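PDB 3UMV: deoxyribodipyrimidine photo-lyase from Oryza sativa Japonica Group, which repairs ultraviolet-damaged DNA by using light and FAD to split cyclobutane pyrimidine dimers back into separate pyrimidines. Local coordinates for residues F112-G117 against P122-R127; Q367-K372 against D422-D427; N379-E384 against G389-F394. One frame throughout, in Å; residues are numbered along the deposited sequence.

Contact 1 (F112-G117 against P122-R127). Unlike the reference sequence in segment 122-127: Gln126 (reference Arg). With URE (urea), chain N.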
loop_
_atom_site.group_PDB
_atom_site.type_symbol
_atom_site.label_atom_id
_atom_site.label_comp_id
_atom_site.label_asym_id
_atom_site.label_seq_id
_atom_site.Cartn_x
_atom_site.Cartn_y
_atom_site.Cartn_z
ATOM N N PHE A 112 3.969 20.829 7.537
ATOM C CA PHE A 112 5.430 20.824 7.577
ATOM C C PHE A 112 5.997 19.697 6.712
ATOM O O PHE A 112 5.699 18.526 6.938
ATOM C CB PHE A 112 5.927 20.631 9.010
ATOM C CG PHE A 112 5.637 21.795 9.918
ATOM C CD1 PHE A 112 6.580 22.785 10.121
ATOM C CD2 PHE A 112 4.420 21.892 10.570
ATOM C CE1 PHE A 112 6.316 23.861 10.961
ATOM C CE2 PHE A 112 4.144 22.970 11.416
ATOM C CZ PHE A 112 5.094 23.954 11.611
ATOM N N LEU A 113 6.811 20.058 5.725
ATOM C CA LEU A 113 7.485 19.078 4.885
ATOM C C LEU A 113 8.962 18.978 5.241
ATOM O O LEU A 113 9.690 19.969 5.178
ATOM C CB LEU A 113 7.345 19.442 3.409
ATOM C CG LEU A 113 7.999 18.404 2.496
ATOM C CD1 LEU A 113 7.347 17.054 2.686
ATOM C CD2 LEU A 113 7.926 18.836 1.034
ATOM N N PHE A 114 9.399 17.775 5.606
ATOM C CA PHE A 114 10.792 17.536 5.984
ATOM C C PHE A 114 11.451 16.552 5.017
ATOM O O PHE A 114 10.998 15.413 4.874
ATOM C CB PHE A 114 10.863 16.988 7.412
ATOM C CG PHE A 114 10.390 17.961 8.465
ATOM C CD1 PHE A 114 9.293 17.668 9.262
ATOM C CD2 PHE A 114 11.039 19.166 8.654
ATOM C CE1 PHE A 114 8.865 18.558 10.240
ATOM C CE2 PHE A 114 10.613 20.066 9.623
ATOM C CZ PHE A 114 9.523 19.767 10.415
ATOM N N THR A 115 12.511 16.979 4.337
ATOM C CA THR A 115 13.162 16.091 3.379
ATOM C C THR A 115 14.459 15.451 3.897
ATOM O O THR A 115 15.135 14.717 3.174
ATOM C CB THR A 115 13.383 16.785 2.018
ATOM O OG1 THR A 115 14.036 18.044 2.211
ATOM C CG2 THR A 115 12.040 17.026 1.346
ATOM N N GLY A 116 14.781 15.708 5.160
ATOM C CA GLY A 116 15.985 15.162 5.764
ATOM C C GLY A 116 15.781 13.809 6.423
ATOM O O GLY A 116 16.739 13.069 6.631
ATOM N N GLY A 117 14.536 13.476 6.747
ATOM C CA GLY A 117 14.234 12.191 7.351
ATOM C C GLY A 117 13.385 12.344 8.596
ATOM O O GLY A 117 13.125 13.467 9.033
ATOM N N PRO A 122 10.799 14.525 15.674
ATOM C CA PRO A 122 10.957 14.868 17.090
ATOM C C PRO A 122 11.547 16.264 17.287
ATOM O O PRO A 122 11.210 16.954 18.260
ATOM C CB PRO A 122 11.915 13.789 17.613
ATOM C CG PRO A 122 12.525 13.172 16.414
ATOM C CD PRO A 122 11.485 13.267 15.336
ATOM N N ALA A 123 12.424 16.677 16.380
ATOM C CA ALA A 123 12.983 18.016 16.452
ATOM C C ALA A 123 11.865 19.056 16.434
ATOM O O ALA A 123 11.863 19.984 17.242
ATOM C CB ALA A 123 13.959 18.254 15.311
ATOM N N LEU A 124 10.918 18.897 15.509
ATOM C CA LEU A 124 9.801 19.831 15.405
ATOM C C LEU A 124 8.934 19.799 16.660
ATOM O O LEU A 124 8.579 20.840 17.211
ATOM C CB LEU A 124 8.946 19.541 14.171
ATOM C CG LEU A 124 7.666 20.375 14.102
ATOM C CD1 LEU A 124 7.988 21.794 13.686
ATOM C CD2 LEU A 124 6.669 19.766 13.128
ATOM N N VAL A 125 8.606 18.595 17.115
ATOM C CA VAL A 125 7.761 18.426 18.286
ATOM C C VAL A 125 8.326 19.202 19.480
ATOM O O VAL A 125 7.574 19.812 20.253
ATOM C CB VAL A 125 7.579 16.921 18.631
ATOM C CG1 VAL A 125 7.071 16.748 20.055
ATOM C CG2 VAL A 125 6.643 16.251 17.630
ATOM N N GLN A 126 9.651 19.209 19.611
ATOM C CA GLN A 126 10.298 19.912 20.723
ATOM C C GLN A 126 10.342 21.431 20.552
ATOM O O GLN A 126 10.154 22.160 21.523
ATOM C CB GLN A 126 11.697 19.346 20.989
ATOM C CG GLN A 126 11.654 17.958 21.598
ATOM C CD GLN A 126 13.021 17.331 21.744
ATOM O OE1 GLN A 126 13.408 16.476 20.945
ATOM N NE2 GLN A 126 13.753 17.733 22.776
ATOM N N ARG A 127 10.573 21.906 19.328
ATOM C CA ARG A 127 10.574 23.349 19.061
ATOM C C ARG A 127 9.197 23.946 19.369
ATOM O O ARG A 127 9.091 25.045 19.916
ATOM C CB ARG A 127 10.935 23.652 17.603
ATOM C CG ARG A 127 12.392 23.433 17.238
ATOM C CD ARG A 127 12.751 24.165 15.939
ATOM N NE ARG A 127 11.938 23.734 14.801
ATOM C CZ ARG A 127 12.210 22.667 14.060
ATOM N NH1 ARG A 127 11.428 22.338 13.035
ATOM N NH2 ARG A 127 13.263 21.918 14.350
HETATM C C URE N . 9.957 23.087 7.896
HETATM O O URE N . 8.877 23.427 7.443
HETATM N N1 URE N . 10.658 22.168 7.284
HETATM N N2 URE N . 10.408 23.634 8.998
#

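Contact 2 (Q367-K372 against D422-D427). With FAD (flavin-adenine dinucleotide), chain I.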
loop_
_atom_site.group_PDB
_atom_site.type_symbol
_atom_site.label_atom_id
_atom_site.label_comp_id
_atom_site.label_asym_id
_atom_site.label_seq_id
_atom_site.Cartn_x
_atom_site.Cartn_y
_atom_site.Cartn_z
ATOM N N GLN A 367 17.801 -11.136 -17.067
ATOM C CA GLN A 367 16.994 -11.705 -18.150
ATOM C C GLN A 367 15.491 -11.609 -17.869
ATOM O O GLN A 367 14.708 -11.312 -18.774
ATOM C CB GLN A 367 17.378 -13.160 -18.407
ATOM C CG GLN A 367 18.727 -13.314 -19.111
ATOM C CD GLN A 367 19.279 -14.725 -19.045
ATOM O OE1 GLN A 367 18.863 -15.528 -18.218
ATOM N NE2 GLN A 367 20.247 -15.031 -19.918
ATOM N N LEU A 368 15.104 -11.877 -16.627
ATOM C CA LEU A 368 13.712 -11.708 -16.215
ATOM C C LEU A 368 13.307 -10.247 -16.300
ATOM O O LEU A 368 12.264 -9.903 -16.866
ATOM C CB LEU A 368 13.515 -12.239 -14.795
ATOM C CG LEU A 368 13.697 -13.754 -14.627
ATOM C CD1 LEU A 368 13.805 -14.163 -13.159
ATOM C CD2 LEU A 368 12.581 -14.528 -15.329
ATOM N N GLU A 369 14.127 -9.377 -15.732
ATOM C CA GLU A 369 13.801 -7.953 -15.713
ATOM C C GLU A 369 13.570 -7.394 -17.114
ATOM O O GLU A 369 12.706 -6.541 -17.326
ATOM C CB GLU A 369 14.901 -7.157 -15.031
ATOM C CG GLU A 369 14.612 -5.670 -15.026
ATOM C CD GLU A 369 15.397 -4.929 -13.987
ATOM O OE1 GLU A 369 15.125 -3.731 -13.817
ATOM O OE2 GLU A 369 16.278 -5.534 -13.337
ATOM N N ASN A 370 14.357 -7.864 -18.072
ATOM C CA ASN A 370 14.253 -7.370 -19.436
ATOM C C ASN A 370 13.317 -8.188 -20.321
ATOM O O ASN A 370 13.270 -7.975 -21.536
ATOM C CB ASN A 370 15.644 -7.256 -20.068
ATOM C CG ASN A 370 16.468 -6.152 -19.441
ATOM O OD1 ASN A 370 17.322 -6.399 -18.584
ATOM N ND2 ASN A 370 16.193 -4.918 -19.841
ATOM N N ALA A 371 12.575 -9.109 -19.702
ATOM C CA ALA A 371 11.558 -9.904 -20.384
ATOM C C ALA A 371 12.126 -10.721 -21.549
ATOM O O ALA A 371 11.592 -10.695 -22.663
ATOM C CB ALA A 371 10.389 -9.013 -20.850
ATOM N N LYS A 372 13.202 -11.452 -21.264
ATOM C CA LYS A 372 13.887 -12.257 -22.269
ATOM C C LYS A 372 13.721 -13.770 -22.088
ATOM O O LYS A 372 14.673 -14.528 -22.267
ATOM C CB LYS A 372 15.379 -11.899 -22.307
ATOM C CG LYS A 372 15.678 -10.408 -22.498
ATOM C CD LYS A 372 15.235 -9.894 -23.856
ATOM C CE LYS A 372 15.691 -8.448 -24.061
ATOM N NZ LYS A 372 15.246 -7.874 -25.366
ATOM N N ASP A 422 8.715 -4.147 -6.424
ATOM C CA ASP A 422 9.003 -2.881 -5.756
ATOM C C ASP A 422 9.647 -1.851 -6.685
ATOM O O ASP A 422 9.452 -0.654 -6.512
ATOM C CB ASP A 422 9.879 -3.143 -4.530
ATOM C CG ASP A 422 9.103 -3.785 -3.378
ATOM O OD1 ASP A 422 7.906 -4.140 -3.538
ATOM O OD2 ASP A 422 9.684 -3.898 -2.285
ATOM N N LYS A 423 10.416 -2.310 -7.673
ATOM C CA LYS A 423 11.039 -1.384 -8.606
ATOM C C LYS A 423 10.027 -0.721 -9.548
ATOM O O LYS A 423 10.080 0.482 -9.769
ATOM C CB LYS A 423 12.124 -2.096 -9.422
ATOM C CG LYS A 423 12.757 -1.246 -10.490
ATOM C CD LYS A 423 14.015 -1.917 -11.014
ATOM C CE LYS A 423 14.823 -0.960 -11.873
ATOM N NZ LYS A 423 16.098 -1.580 -12.363
ATOM N N TYR A 424 9.119 -1.522 -10.098
ATOM C CA TYR A 424 8.271 -1.094 -11.203
ATOM C C TYR A 424 6.815 -0.760 -10.873
ATOM O O TYR A 424 6.198 0.070 -11.556
ATOM C CB TYR A 424 8.309 -2.164 -12.306
ATOM C CG TYR A 424 9.658 -2.219 -13.007
ATOM C CD1 TYR A 424 10.537 -3.278 -12.814
ATOM C CD2 TYR A 424 10.051 -1.190 -13.835
ATOM C CE1 TYR A 424 11.773 -3.320 -13.472
ATOM C CE2 TYR A 424 11.278 -1.222 -14.491
ATOM C CZ TYR A 424 12.130 -2.279 -14.294
ATOM O OH TYR A 424 13.340 -2.296 -14.948
ATOM N N GLU A 425 6.238 -1.423 -9.874
ATOM C CA GLU A 425 4.822 -1.208 -9.587
ATOM C C GLU A 425 4.574 0.128 -8.882
ATOM O O GLU A 425 5.290 0.518 -7.962
ATOM C CB GLU A 425 4.232 -2.356 -8.757
ATOM C CG GLU A 425 4.320 -3.720 -9.378
ATOM C CD GLU A 425 3.228 -4.007 -10.407
ATOM O OE1 GLU A 425 3.028 -5.190 -10.732
ATOM O OE2 GLU A 425 2.565 -3.063 -10.876
ATOM N N ILE A 426 3.540 0.830 -9.322
ATOM C CA ILE A 426 3.152 2.071 -8.673
ATOM C C ILE A 426 2.567 1.802 -7.287
ATOM O O ILE A 426 2.627 2.656 -6.412
ATOM C CB ILE A 426 2.174 2.875 -9.556
ATOM C CG1 ILE A 426 1.969 4.278 -8.973
ATOM C CG2 ILE A 426 0.857 2.117 -9.764
ATOM C CD1 ILE A 426 3.252 5.031 -8.801
ATOM N N ASP A 427 2.062 0.590 -7.085
ATOM C CA ASP A 427 1.430 0.188 -5.832
ATOM C C ASP A 427 2.332 -0.706 -4.962
ATOM O O ASP A 427 1.887 -1.292 -3.966
ATOM C CB ASP A 427 0.050 -0.468 -6.115
ATOM C CG ASP A 427 0.144 -1.704 -7.019
ATOM O OD1 ASP A 427 1.231 -2.305 -7.135
ATOM O OD2 ASP A 427 -0.885 -2.085 -7.616
HETATM P PA FAD I . -8.946 -4.599 -7.865
HETATM O O1A FAD I . -9.248 -5.972 -8.383
HETATM O O2A FAD I . -9.880 -3.527 -8.354
HETATM O O5B FAD I . -8.927 -4.665 -6.266
HETATM C C5B FAD I . -9.330 -3.573 -5.467
HETATM C C4B FAD I . -8.442 -3.486 -4.221
HETATM O O4B FAD I . -8.488 -4.677 -3.450
HETATM C C3B FAD I . -6.979 -3.320 -4.579
HETATM O O3B FAD I . -6.659 -1.974 -4.844
HETATM C C2B FAD I . -6.314 -3.807 -3.325
HETATM O O2B FAD I . -6.418 -2.817 -2.320
HETATM C C1B FAD I . -7.210 -4.950 -2.920
HETATM N N9A FAD I . -6.698 -6.230 -3.439
HETATM C C8A FAD I . -7.038 -6.858 -4.607
HETATM N N7A FAD I . -6.333 -8.012 -4.673
HETATM C C5A FAD I . -5.540 -8.114 -3.570
HETATM C C6A FAD I . -4.623 -9.064 -3.106
HETATM N N6A FAD I . -4.425 -10.222 -3.735
HETATM N N1A FAD I . -3.974 -8.863 -1.907
HETATM C C2A FAD I . -4.236 -7.734 -1.166
HETATM N N3A FAD I . -5.136 -6.797 -1.624
HETATM C C4A FAD I . -5.780 -6.996 -2.795
HETATM N N1 FAD I . -1.083 -5.259 -4.415
HETATM C C2 FAD I . -0.622 -4.020 -4.078
HETATM O O2 FAD I . -1.436 -3.209 -3.635
HETATM N N3 FAD I . 0.720 -3.709 -4.209
HETATM C C4 FAD I . 1.613 -4.644 -4.701
HETATM O O4 FAD I . 2.810 -4.361 -4.823
HETATM C C4X FAD I . 1.135 -5.907 -5.031
HETATM N N5 FAD I . 1.969 -6.876 -5.538
HETATM C C5X FAD I . 1.480 -8.132 -5.842
HETATM C C6 FAD I . 2.344 -9.122 -6.327
HETATM C C7 FAD I . 1.850 -10.393 -6.640
HETATM C C7M FAD I . 2.803 -11.444 -7.147
HETATM C C8 FAD I . 0.488 -10.658 -6.473
HETATM C C8M FAD I . -0.101 -11.999 -6.795
HETATM C C9 FAD I . -0.357 -9.666 -6.004
HETATM C C9A FAD I . 0.134 -8.413 -5.688
HETATM N N10 FAD I . -0.717 -7.431 -5.225
HETATM C C10 FAD I . -0.206 -6.199 -4.895
HETATM C "C1'" FAD I . -2.208 -7.680 -5.038
HETATM C "C2'" FAD I . -3.074 -7.338 -6.292
HETATM O "O2'" FAD I . -2.577 -7.882 -7.520
HETATM C "C3'" FAD I . -3.296 -5.829 -6.506
HETATM O "O3'" FAD I . -3.741 -5.253 -5.307
HETATM C "C4'" FAD I . -4.321 -5.516 -7.599
HETATM O "O4'" FAD I . -3.898 -6.080 -8.826
HETATM C "C5'" FAD I . -4.462 -3.998 -7.698
HETATM O "O5'" FAD I . -5.167 -3.542 -8.827
HETATM P P FAD I . -6.626 -2.902 -8.632
HETATM O O1P FAD I . -6.603 -1.824 -7.565
HETATM O O2P FAD I . -7.128 -2.396 -9.960
HETATM O O3P FAD I . -7.390 -4.255 -8.198
#

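Contact 3 (N379-E384 against G389-F394). With URE (urea), chain J; FAD (flavin-adenine dinucleotide), chain I; EDO (1,2-ethanediol), chain C.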
loop_
_atom_site.group_PDB
_atom_site.type_symbol
_atom_site.label_atom_id
_atom_site.label_comp_id
_atom_site.label_asym_id
_atom_site.label_seq_id
_atom_site.Cartn_x
_atom_site.Cartn_y
_atom_site.Cartn_z
ATOM N N ASN A 379 6.648 -12.744 -20.653
ATOM C CA ASN A 379 7.275 -11.521 -21.114
ATOM C C ASN A 379 6.301 -10.353 -21.144
ATOM O O ASN A 379 6.665 -9.243 -20.759
ATOM C CB ASN A 379 7.878 -11.706 -22.515
ATOM C CG ASN A 379 9.066 -12.646 -22.540
ATOM O OD1 ASN A 379 9.455 -13.119 -23.613
ATOM N ND2 ASN A 379 9.651 -12.926 -21.383
ATOM N N ALA A 380 5.074 -10.601 -21.611
ATOM C CA ALA A 380 4.045 -9.563 -21.684
ATOM C C ALA A 380 3.702 -9.027 -20.296
ATOM O O ALA A 380 3.565 -7.828 -20.113
ATOM C CB ALA A 380 2.764 -10.100 -22.408
ATOM N N SER A 381 3.575 -9.923 -19.325
ATOM C CA SER A 381 3.240 -9.504 -17.969
ATOM C C SER A 381 4.363 -8.654 -17.382
ATOM O O SER A 381 4.111 -7.626 -16.761
ATOM C CB SER A 381 2.908 -10.704 -17.075
ATOM O OG SER A 381 4.039 -11.507 -16.787
ATOM N N GLN A 382 5.609 -9.056 -17.627
ATOM C CA GLN A 382 6.742 -8.260 -17.174
ATOM C C GLN A 382 6.782 -6.876 -17.821
ATOM O O GLN A 382 7.028 -5.880 -17.143
ATOM C CB GLN A 382 8.056 -9.026 -17.395
ATOM C CG GLN A 382 9.302 -8.223 -17.103
ATOM C CD GLN A 382 9.507 -7.934 -15.626
ATOM O OE1 GLN A 382 8.960 -8.617 -14.759
ATOM N NE2 GLN A 382 10.304 -6.918 -15.333
ATOM N N LEU A 383 6.510 -6.805 -19.128
ATOM C CA LEU A 383 6.524 -5.524 -19.827
ATOM C C LEU A 383 5.374 -4.619 -19.411
ATOM O O LEU A 383 5.516 -3.392 -19.418
ATOM C CB LEU A 383 6.494 -5.734 -21.342
ATOM C CG LEU A 383 7.778 -6.363 -21.891
ATOM C CD1 LEU A 383 7.578 -6.864 -23.311
ATOM C CD2 LEU A 383 8.958 -5.390 -21.814
ATOM N N GLU A 384 4.235 -5.213 -19.059
ATOM C CA GLU A 384 3.104 -4.418 -18.605
ATOM C C GLU A 384 3.534 -3.696 -17.335
ATOM O O GLU A 384 3.353 -2.493 -17.214
ATOM C CB GLU A 384 1.851 -5.264 -18.371
ATOM C CG GLU A 384 0.603 -4.412 -18.055
ATOM C CD GLU A 384 -0.649 -5.231 -17.785
ATOM O OE1 GLU A 384 -1.748 -4.725 -18.088
ATOM O OE2 GLU A 384 -0.557 -6.364 -17.266
ATOM N N GLY A 389 3.364 0.216 -15.317
ATOM C CA GLY A 389 3.460 0.419 -13.878
ATOM C C GLY A 389 2.384 -0.257 -13.037
ATOM O O GLY A 389 2.297 -0.051 -11.823
ATOM N N LYS A 390 1.559 -1.084 -13.659
ATOM C CA LYS A 390 0.543 -1.810 -12.910
ATOM C C LYS A 390 0.201 -3.066 -13.696
ATOM O O LYS A 390 -0.518 -3.010 -14.691
ATOM C CB LYS A 390 -0.696 -0.930 -12.681
ATOM C CG LYS A 390 -1.777 -1.559 -11.799
ATOM C CD LYS A 390 -2.948 -0.594 -11.551
ATOM C CE LYS A 390 -4.086 -1.244 -10.769
ATOM N NZ LYS A 390 -4.830 -2.296 -11.568
ATOM N N MET A 391 0.757 -4.192 -13.272
ATOM C CA MET A 391 0.520 -5.459 -13.961
ATOM C C MET A 391 -0.857 -5.953 -13.567
ATOM O O MET A 391 -1.267 -5.779 -12.424
ATOM C CB MET A 391 1.555 -6.498 -13.559
ATOM C CG MET A 391 1.420 -7.819 -14.304
ATOM S SD MET A 391 2.475 -9.128 -13.640
ATOM C CE MET A 391 4.058 -8.292 -13.579
ATOM N N HIS A 392 -1.575 -6.556 -14.512
ATOM C CA HIS A 392 -2.902 -7.053 -14.232
ATOM C C HIS A 392 -2.887 -8.071 -13.091
ATOM O O HIS A 392 -2.035 -8.970 -13.057
ATOM C CB HIS A 392 -3.518 -7.685 -15.481
ATOM C CG HIS A 392 -4.909 -8.166 -15.260
ATOM N ND1 HIS A 392 -6.013 -7.397 -15.559
ATOM C CD2 HIS A 392 -5.384 -9.325 -14.744
ATOM C CE1 HIS A 392 -7.108 -8.059 -15.236
ATOM N NE2 HIS A 392 -6.755 -9.236 -14.753
ATOM N N GLY A 393 -3.834 -7.931 -12.169
ATOM C CA GLY A 393 -3.853 -8.726 -10.951
ATOM C C GLY A 393 -3.776 -10.225 -11.172
ATOM O O GLY A 393 -3.094 -10.948 -10.432
ATOM N N PHE A 394 -4.479 -10.717 -12.184
ATOM C CA PHE A 394 -4.414 -12.142 -12.462
ATOM C C PHE A 394 -3.003 -12.496 -12.957
ATOM O O PHE A 394 -2.430 -13.499 -12.552
ATOM C CB PHE A 394 -5.461 -12.574 -13.487
ATOM C CG PHE A 394 -5.455 -14.052 -13.738
ATOM C CD1 PHE A 394 -6.236 -14.899 -12.964
ATOM C CD2 PHE A 394 -4.634 -14.601 -14.707
ATOM C CE1 PHE A 394 -6.224 -16.263 -13.183
ATOM C CE2 PHE A 394 -4.617 -15.968 -14.925
ATOM C CZ PHE A 394 -5.412 -16.795 -14.161
HETATM C C URE J . -4.232 -3.316 -15.375
HETATM O O URE J . -3.091 -3.711 -15.618
HETATM N N1 URE J . -5.243 -3.688 -16.128
HETATM N N2 URE J . -4.415 -2.394 -14.463
HETATM P PA FAD I . -8.946 -4.599 -7.865
HETATM O O1A FAD I . -9.248 -5.972 -8.383
HETATM O O2A FAD I . -9.880 -3.527 -8.354
HETATM O O5B FAD I . -8.927 -4.665 -6.266
HETATM C C5B FAD I . -9.330 -3.573 -5.467
HETATM C C4B FAD I . -8.442 -3.486 -4.221
HETATM O O4B FAD I . -8.488 -4.677 -3.450
HETATM C C3B FAD I . -6.979 -3.320 -4.579
HETATM O O3B FAD I . -6.659 -1.974 -4.844
HETATM C C2B FAD I . -6.314 -3.807 -3.325
HETATM O O2B FAD I . -6.418 -2.817 -2.320
HETATM C C1B FAD I . -7.210 -4.950 -2.920
HETATM N N9A FAD I . -6.698 -6.230 -3.439
HETATM C C8A FAD I . -7.038 -6.858 -4.607
HETATM N N7A FAD I . -6.333 -8.012 -4.673
HETATM C C5A FAD I . -5.540 -8.114 -3.570
HETATM C C6A FAD I . -4.623 -9.064 -3.106
HETATM N N6A FAD I . -4.425 -10.222 -3.735
HETATM N N1A FAD I . -3.974 -8.863 -1.907
HETATM C C2A FAD I . -4.236 -7.734 -1.166
HETATM N N3A FAD I . -5.136 -6.797 -1.624
HETATM C C4A FAD I . -5.780 -6.996 -2.795
HETATM N N1 FAD I . -1.083 -5.259 -4.415
HETATM C C2 FAD I . -0.622 -4.020 -4.078
HETATM O O2 FAD I . -1.436 -3.209 -3.635
HETATM N N3 FAD I . 0.720 -3.709 -4.209
HETATM C C4 FAD I . 1.613 -4.644 -4.701
HETATM O O4 FAD I . 2.810 -4.361 -4.823
HETATM C C4X FAD I . 1.135 -5.907 -5.031
HETATM N N5 FAD I . 1.969 -6.876 -5.538
HETATM C C5X FAD I . 1.480 -8.132 -5.842
HETATM C C6 FAD I . 2.344 -9.122 -6.327
HETATM C C7 FAD I . 1.850 -10.393 -6.640
HETATM C C7M FAD I . 2.803 -11.444 -7.147
HETATM C C8 FAD I . 0.488 -10.658 -6.473
HETATM C C8M FAD I . -0.101 -11.999 -6.795
HETATM C C9 FAD I . -0.357 -9.666 -6.004
HETATM C C9A FAD I . 0.134 -8.413 -5.688
HETATM N N10 FAD I . -0.717 -7.431 -5.225
HETATM C C10 FAD I . -0.206 -6.199 -4.895
HETATM C "C1'" FAD I . -2.208 -7.680 -5.038
HETATM C "C2'" FAD I . -3.074 -7.338 -6.292
HETATM O "O2'" FAD I . -2.577 -7.882 -7.520
HETATM C "C3'" FAD I . -3.296 -5.829 -6.506
HETATM O "O3'" FAD I . -3.741 -5.253 -5.307
HETATM C "C4'" FAD I . -4.321 -5.516 -7.599
HETATM O "O4'" FAD I . -3.898 -6.080 -8.826
HETATM C "C5'" FAD I . -4.462 -3.998 -7.698
HETATM O "O5'" FAD I . -5.167 -3.542 -8.827
HETATM P P FAD I . -6.626 -2.902 -8.632
HETATM O O1P FAD I . -6.603 -1.824 -7.565
HETATM O O2P FAD I . -7.128 -2.396 -9.960
HETATM O O3P FAD I . -7.390 -4.255 -8.198
HETATM C C1 EDO C . -5.080 1.053 -15.030
HETATM O O1 EDO C . -4.194 0.008 -15.161
HETATM C C2 EDO C . -5.892 1.062 -13.932
HETATM O O2 EDO C . -6.203 -0.154 -13.368
#

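Contact 1 (F112-G117 against P122-R127)
Leu124 sends its CG opposite its backbone N (chi1 173°), whereas Phe112 and Phe114 each place the ring opposite the carbonyl carbon (chi1 -68° and -65°), and these choices bring one leucine from helix 120-127 onto two aromatic rings of strand 111-114. The strand supplies alternate residues to one side of the sheet, and the helix answers with a branched side chain whose two methyls and CB spread over both rings. CD1 of Leu124 lies over a face of Phe112, 4.1 Å from the ring centroid, a CH-pi contact displaced toward the rim. Its nearest ring atom is CE1, with Leu124 CD1 and Phe112 CE1 3.8 Å apart. The other methyl serves both rings: Leu124 CD2 meets the edge of Phe114 in the ring plane, 3.8 Å from Phe114 CE1, and also comes within 3.9 Å of Phe112 CG. Leu124 CB adds a third point of contact, 3.8 Å from CZ of Phe114. In both pairs the side chains cross at about a right angle. At the exposed margin, Arg127 bends so that NH1 stands 4.1 Å from CZ of Phe114, which sits at the edge of the guanidinium; the charge itself is met by Glu215 through a salt bridge from NE. A urea molecule lies beside the two rings and donates from N1 to Leu113 O at 3.2 Å. This is strand-to-helix packing in the alpha/beta domain of the photolyase family, away from the flavin. Strand 111-114 is an outermost strand of the sheet, hydrogen-bonded through Phe112 and Phe114 to strand 70-75. Leu113 points to the other side, against helix 222-231, while Pro122 carries helix 120-127 onto helix 141-157.

Contact 2 (Q367-K372 against D422-D427)
Glu369 and Tyr424 meet with their flat groups nearly perpendicular, the carboxylate plane turned 82° from the phenol ring, and Glu369 CD lying at the edge of that ring in its plane. The contact illustrates how one carboxylate oxygen can serve two donors by using both of its lone pairs. Tyr424 OH donates to Glu369 OE1 at 2.6 Å through the anti lone pair. Lys423 NZ takes the syn lone pair of the same oxygen, forming a salt bridge in which Lys423 NZ and Glu369 OE1 are 2.8 Å apart. Glu369 starts out with CG anti to its backbone N (chi1 179°) and stays extended, giving it the reach to cross both partners at about a right angle. Lys423 is equally straight, and its CG packs over the centre of the Tyr424 ring, 3.7 Å above the plane, so the lysine chain covers one face of the phenol. A second layer closes the polar cluster: Tyr419 bonds both Glu369 OE2 and Lys423 NZ, and Glu234 gives the ammonium another salt bridge. With so many donors, Glu369 would be expected to remain ionised. Asp427, an FAD-binding residue, receives FAD N3 on its backbone O at 2.7 Å, while its OD2 forms a salt bridge with Arg396 and a hydrogen bond with Ser285 OG. Helix 365-369 finishes in a Schellman motif with Ala371 as its C-prime residue. Glu369, with Lys423 and Tyr424, joins that helix end to the last turn of helix 410-424; helix 376-388 packs on both, meeting Leu368 through Trp378 and Tyr424 through Met385.

Contact 3 (N379-E384 against G389-F394)
Glu384 reaches across the turn to the backbone of His392, whose N-H points at OE2; His392 N and Glu384 OE2 are 2.9 Å apart in a nearly straight bond (164°). The donor approaches from above the carboxylate, 58° out of its plane. An extended chain lets Glu384 pass alongside Met391. Met391 in turn runs back against the helix: a bend at its last torsion (chi3 -50°) places CE 3.3 Å from Ser381 O, while Met391 SD rests 3.8 Å from Ser381 CB. A weak backbone bond also joins Gly389 N to Glu384 O at 3.3 Å. A urea sits among Glu384, Lys390 and His392, its O 3.0 Å from Glu384 OE1. This is a short connection between two successive helices of the helical FAD-binding part of the chain: Gly389, the first residue past helix 376-388, takes up positive phi, and the chain resumes as helix 393-405, with Glu384, one turn back, bonded to the linker at His392 N. That linker bears Lys390, an established FAD-binding residue, which sends NZ to the phosphate oxygen O2P of FAD at 2.8 Å and to FAD O5' at 3.0 Å. Gly393 lies against the ribityl chain, its CA 3.4 Å from FAD O4'. In the next shell, Tyr475 of helix 472-489 gives Glu384 OE2 a second hydrogen bond, and the backbone of Met391 is held at both ends, N by Glu425 and O by Arg396. Gln382 bonds through OE1 to Trp399 NE1, a tryptophan predicted to take part in electron transfer, and through NE2 to Glu369 O.

How the contacts relate
Contacts 2 and 3 belong together in the helical, flavin-binding part of the chain, their centres about 9 Å apart; contact 1 stands in the alpha/beta domain, some 34 Å from contact 2 and 39 Å from contact 3, centre to centre. The two flavin-side contacts both touch FAD, lie on consecutive helices (365-369 with 376-388, 393-405 with 410-424) and meet directly, Ile426 N lying 2.9 Å from Gly389 O in a probable hydrogen bond. The chemistry of the three follows their place. Contact 1 is a buried apolar interface with an arginine at its exposed margin, contact 2 a partly buried charge cluster, and contact 3 a fully buried mixture of side-chain-to-backbone bonding and methionine packing.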